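Local coordinates for protein tRNA(Phe) 7-((3-amino-3-carboxypropyl)-4-demethylwyosine(37)-N(4))-methyltransferase 1 (Pyrococcus horikoshii, PDB 2IT2) that probably transfers a methyl group from S-adenosyl-L-methionine to N-4 of a demethylated wyosine derivative at position 37 of tRNA(Phe), at residues Phe7-Phe11 with Gly111-Leu115; Arg148-Arg152 with Arg183-Lys187. The contacts are given in a common frame with arbitrary orientation. Residue numbers count along the deposited sequence, not the author numbering.

Contact 1 of 2, residues Phe7-Phe11 with Gly111-Leu115; sequences FTENF and GAKTL
A short N-terminal helix packing against the end of a β-strand, where that strand turns into the next helix, makes contact 1 a buried packing of a helix on the end of strand 98-112, at the margin of the antiparallel sheet of this TYW3-family protein. Residues Phe7 to Glu9 are helical, and Phe11 already belongs to the following helix 11-27. Opposite them, Gly111 and Ala112 finish strand 98-112 in extended conformation, Lys113 (phi/psi -71/-34) breaks the extension, and Thr114 is the N-cap of helix 115-127, its OG1 accepting from the backbone N of Asp117. The backbones come closest at Thr8 and Lys113, whose CA atoms are 5.2 Å apart. Two phenylalanines, four positions apart, show how aromatic rings hold the end of a strand. Phe7, chi1 p, brings its ring end to the turn: CE2 lies 3.2 Å from Lys113 O and 3.7 Å from Thr114 CA, while Ala112 O and Leu115 N sit at the ring edge. Phe11, chi1 t, lays its ring against the base of Lys113, whose CB stands 3.7 Å from the ring centroid and 8° off the normal, a CH-pi contact. The Lys113 side chain is extended, t at all four chi angles, and leads its amine away. Phe49 meets Phe11 from the neighbouring strand 48-63, and Tyr4 of the second subunit packs on Phe7. In all, 335 Å² is buried between the segments. The polar pin at the centre is a single hydrogen bond: Thr8, chi1 m, donates from OG1 to Lys113 O at 2.8 Å.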
# COMPACT_ATOMS: atom_id res chain seq x y z
N PHE B 7 5.82 14.03 21.14
CA PHE B 7 6.54 12.80 20.78
C PHE B 7 8.04 12.99 20.89
O PHE B 7 8.78 12.05 21.18
CB PHE B 7 6.17 12.32 19.36
CG PHE B 7 6.76 13.13 18.24
CD1 PHE B 7 6.10 14.25 17.75
CD2 PHE B 7 7.97 12.76 17.66
CE1 PHE B 7 6.63 14.98 16.68
CE2 PHE B 7 8.50 13.48 16.60
CZ PHE B 7 7.84 14.59 16.11
N THR B 8 8.50 14.22 20.67
CA THR B 8 9.92 14.50 20.78
C THR B 8 10.30 14.46 22.27
O THR B 8 11.36 13.96 22.66
CB THR B 8 10.26 15.90 20.22
OG1 THR B 8 9.90 15.98 18.83
CG2 THR B 8 11.74 16.15 20.36
N GLU B 9 9.42 15.00 23.11
CA GLU B 9 9.66 14.99 24.54
C GLU B 9 9.68 13.57 25.10
O GLU B 9 10.43 13.26 26.02
CB GLU B 9 8.58 15.81 25.24
CG GLU B 9 8.68 17.31 24.97
CD GLU B 9 7.34 18.02 24.94
OE1 GLU B 9 6.39 17.57 25.62
OE2 GLU B 9 7.23 19.06 24.24
N ASN B 10 8.84 12.71 24.53
CA ASN B 10 8.71 11.32 24.95
C ASN B 10 9.65 10.33 24.24
O ASN B 10 9.65 9.14 24.56
CB ASN B 10 7.27 10.84 24.73
CG ASN B 10 6.28 11.50 25.67
OD1 ASN B 10 6.55 11.68 26.86
ND2 ASN B 10 5.11 11.85 25.14
N PHE B 11 10.45 10.82 23.30
CA PHE B 11 11.34 9.96 22.54
C PHE B 11 12.27 9.03 23.31
O PHE B 11 12.37 7.84 23.01
CB PHE B 11 12.17 10.78 21.54
CG PHE B 11 13.02 9.95 20.64
CD1 PHE B 11 12.47 9.31 19.54
CD2 PHE B 11 14.36 9.75 20.93
CE1 PHE B 11 13.26 8.49 18.74
CE2 PHE B 11 15.16 8.93 20.14
CZ PHE B 11 14.60 8.30 19.04
N GLY B 111 10.36 4.56 14.71
CA GLY B 111 10.02 5.78 15.43
C GLY B 111 11.11 6.81 15.18
O GLY B 111 12.27 6.45 15.03
N ALA B 112 10.74 8.09 15.11
CA ALA B 112 11.71 9.17 14.87
C ALA B 112 11.60 10.25 15.93
O ALA B 112 10.51 10.54 16.42
CB ALA B 112 11.48 9.78 13.47
N LYS B 113 12.73 10.86 16.27
CA LYS B 113 12.73 11.89 17.29
C LYS B 113 12.08 13.23 16.89
O LYS B 113 11.47 13.90 17.73
CB LYS B 113 14.16 12.13 17.77
CG LYS B 113 14.26 13.12 18.92
CD LYS B 113 15.67 13.21 19.42
CE LYS B 113 15.76 14.15 20.61
NZ LYS B 113 17.14 14.21 21.17
N THR B 114 12.21 13.61 15.62
CA THR B 114 11.63 14.87 15.14
C THR B 114 11.02 14.67 13.76
O THR B 114 11.27 13.67 13.10
CB THR B 114 12.70 15.98 15.02
OG1 THR B 114 13.59 15.67 13.94
CG2 THR B 114 13.49 16.08 16.30
N LEU B 115 10.22 15.64 13.33
CA LEU B 115 9.59 15.55 12.03
C LEU B 115 10.66 15.57 10.95
O LEU B 115 10.56 14.89 9.94
CB LEU B 115 8.61 16.70 11.83
CG LEU B 115 7.89 16.71 10.48
CD1 LEU B 115 7.09 15.41 10.28
CD2 LEU B 115 6.98 17.94 10.42

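Contact 2 of 2, residues Arg148-Arg152 with Arg183-Lys187; sequences RSTER and RFKEK
A single carboxylate can tie a loop to a helix by pairing with two basic residues one turn apart, and contact 2 illustrates it: Glu151 joins the irregular segment 148-152 to helix 167-194 through a salt-bridge network. The loop runs extended at Ser149 (phi/psi -102/166), turns at Thr150 (-87/-22) and extends again from Glu151 (-62/138); residues 183-187 form one helical turn, with Lys187 N bonded to Arg183 O at 2.9 Å. Ser149 and Phe184 have the nearest CA atoms, 7.7 Å apart, so side chains span the gap and bury 260 Å². Glu151 (chi1 m, chi2 p) points at the helix and divides its carboxylate between the two. OE2 pairs with Arg183 NH2 at 3.2 Å, and Glu151 CD lies over one face of that guanidinium. OE1 takes a weak, charged hydrogen bond from Lys187 NZ at 3.3 Å. Lys187 stretches out to reach it, chi1 m and then t throughout, and its NZ has its stronger partner in Gly129 O, outside the segments. Ser149 OG, chi1 t, lies 2.9 Å from Glu151 OE1 and 3.1 Å from Lys187 NZ; its proton has both Glu151 OE1 and Gly129 O within reach. Beside these charges Phe184 brings its ring against the loop, with CE1 3.5 Å from Glu151 CB and 4.1 Å from Ser149 CB, and Glu151 O at its edge, 3.4 Å from CZ. The loop connects strands 143-148 and 153-159, both paired with strand 98-112, and Phe184 also packs on Val103, Ser105 and Pro106 of that central strand.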
# COMPACT_ATOMS: atom_id res chain seq x y z
N ARG B 148 7.98 0.53 3.05
CA ARG B 148 7.34 -0.56 2.31
C ARG B 148 7.59 -0.41 0.82
O ARG B 148 7.75 0.71 0.33
CB ARG B 148 5.84 -0.52 2.62
CG ARG B 148 5.03 -1.69 2.11
CD ARG B 148 3.63 -1.66 2.70
NE ARG B 148 2.85 -0.52 2.23
CZ ARG B 148 2.24 -0.45 1.05
NH1 ARG B 148 2.30 -1.47 0.19
NH2 ARG B 148 1.56 0.64 0.72
N SER B 149 7.62 -1.54 0.11
CA SER B 149 7.85 -1.56 -1.34
C SER B 149 6.52 -1.77 -2.07
O SER B 149 5.52 -2.14 -1.47
CB SER B 149 8.84 -2.68 -1.69
OG SER B 149 9.40 -2.50 -2.99
N THR B 150 6.54 -1.53 -3.38
CA THR B 150 5.34 -1.65 -4.21
C THR B 150 5.02 -3.04 -4.77
O THR B 150 3.88 -3.31 -5.13
CB THR B 150 5.41 -0.71 -5.41
OG1 THR B 150 6.46 -1.14 -6.29
CG2 THR B 150 5.67 0.71 -4.95
N GLU B 151 6.03 -3.90 -4.86
CA GLU B 151 5.85 -5.24 -5.41
C GLU B 151 4.89 -6.11 -4.61
O GLU B 151 4.91 -6.12 -3.38
CB GLU B 151 7.20 -5.96 -5.51
CG GLU B 151 8.10 -5.44 -6.62
CD GLU B 151 8.20 -3.92 -6.63
OE1 GLU B 151 8.62 -3.35 -5.60
OE2 GLU B 151 7.85 -3.30 -7.66
N ARG B 152 4.04 -6.84 -5.33
CA ARG B 152 3.09 -7.75 -4.69
C ARG B 152 2.39 -8.59 -5.75
O ARG B 152 2.48 -8.30 -6.95
CB ARG B 152 2.05 -6.97 -3.90
CG ARG B 152 1.14 -6.11 -4.76
CD ARG B 152 0.11 -5.36 -3.91
NE ARG B 152 -0.89 -6.26 -3.33
CZ ARG B 152 -1.75 -5.91 -2.39
NH1 ARG B 152 -1.75 -4.67 -1.91
NH2 ARG B 152 -2.63 -6.79 -1.93
N ARG B 183 14.05 -9.45 -4.93
CA ARG B 183 14.12 -7.98 -4.98
C ARG B 183 13.94 -7.38 -3.58
O ARG B 183 14.63 -6.44 -3.22
CB ARG B 183 13.06 -7.42 -5.92
CG ARG B 183 13.32 -7.72 -7.38
CD ARG B 183 12.18 -7.21 -8.26
NE ARG B 183 11.98 -5.77 -8.12
CZ ARG B 183 11.01 -5.09 -8.74
NH1 ARG B 183 10.15 -5.72 -9.53
NH2 ARG B 183 10.90 -3.78 -8.55
N PHE B 184 13.02 -7.93 -2.80
CA PHE B 184 12.80 -7.43 -1.44
C PHE B 184 14.08 -7.58 -0.63
O PHE B 184 14.49 -6.65 0.08
CB PHE B 184 11.70 -8.22 -0.74
CG PHE B 184 10.33 -8.08 -1.35
CD1 PHE B 184 9.93 -6.88 -1.93
CD2 PHE B 184 9.43 -9.14 -1.31
CE1 PHE B 184 8.64 -6.73 -2.45
CE2 PHE B 184 8.14 -8.99 -1.82
CZ PHE B 184 7.75 -7.80 -2.40
N LYS B 185 14.71 -8.75 -0.71
CA LYS B 185 15.93 -9.00 0.05
C LYS B 185 17.07 -8.08 -0.37
O LYS B 185 17.87 -7.66 0.46
CB LYS B 185 16.37 -10.46 -0.12
CG LYS B 185 15.32 -11.49 0.26
CD LYS B 185 14.78 -11.27 1.65
CE LYS B 185 13.84 -12.39 2.05
NZ LYS B 185 13.30 -12.21 3.42
N GLU B 186 17.14 -7.79 -1.67
CA GLU B 186 18.17 -6.91 -2.20
C GLU B 186 17.97 -5.50 -1.68
O GLU B 186 18.93 -4.84 -1.29
CB GLU B 186 18.11 -6.87 -3.73
CG GLU B 186 18.46 -8.16 -4.41
CD GLU B 186 17.88 -8.21 -5.81
OE1 GLU B 186 17.93 -7.17 -6.51
OE2 GLU B 186 17.39 -9.28 -6.23
N LYS B 187 16.72 -5.03 -1.69
CA LYS B 187 16.40 -3.70 -1.21
C LYS B 187 16.66 -3.54 0.29
O LYS B 187 17.09 -2.48 0.75
CB LYS B 187 14.93 -3.37 -1.52
CG LYS B 187 14.67 -3.20 -3.01
CD LYS B 187 13.23 -2.84 -3.30
CE LYS B 187 13.05 -2.57 -4.78
NZ LYS B 187 11.64 -2.21 -5.08

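From the N terminus, contact 1 closes first: residues 7-11 are met again about 100 residues later, after helices 11-27, 36-43 and 84-91 and strands 48-63, 73-78 and 98-112 have been laid down. The chain then passes through helix 115-127 and strands 134-138 and 143-148 before contact 2 opens, closing over a loop of 30 residues that includes strands 153-159 and 162-163 and the first 16 residues of helix 167-194. The closures are in series, neither nested nor crossed. The centres of contact 1 and contact 2 are about 27 Å apart, and the nearest atoms of contact 1 and contact 2 about 13 Å. Strand 98-112 links them, ending in contact 1 and packing against Phe184 of contact 2; both sites also touch the second subunit.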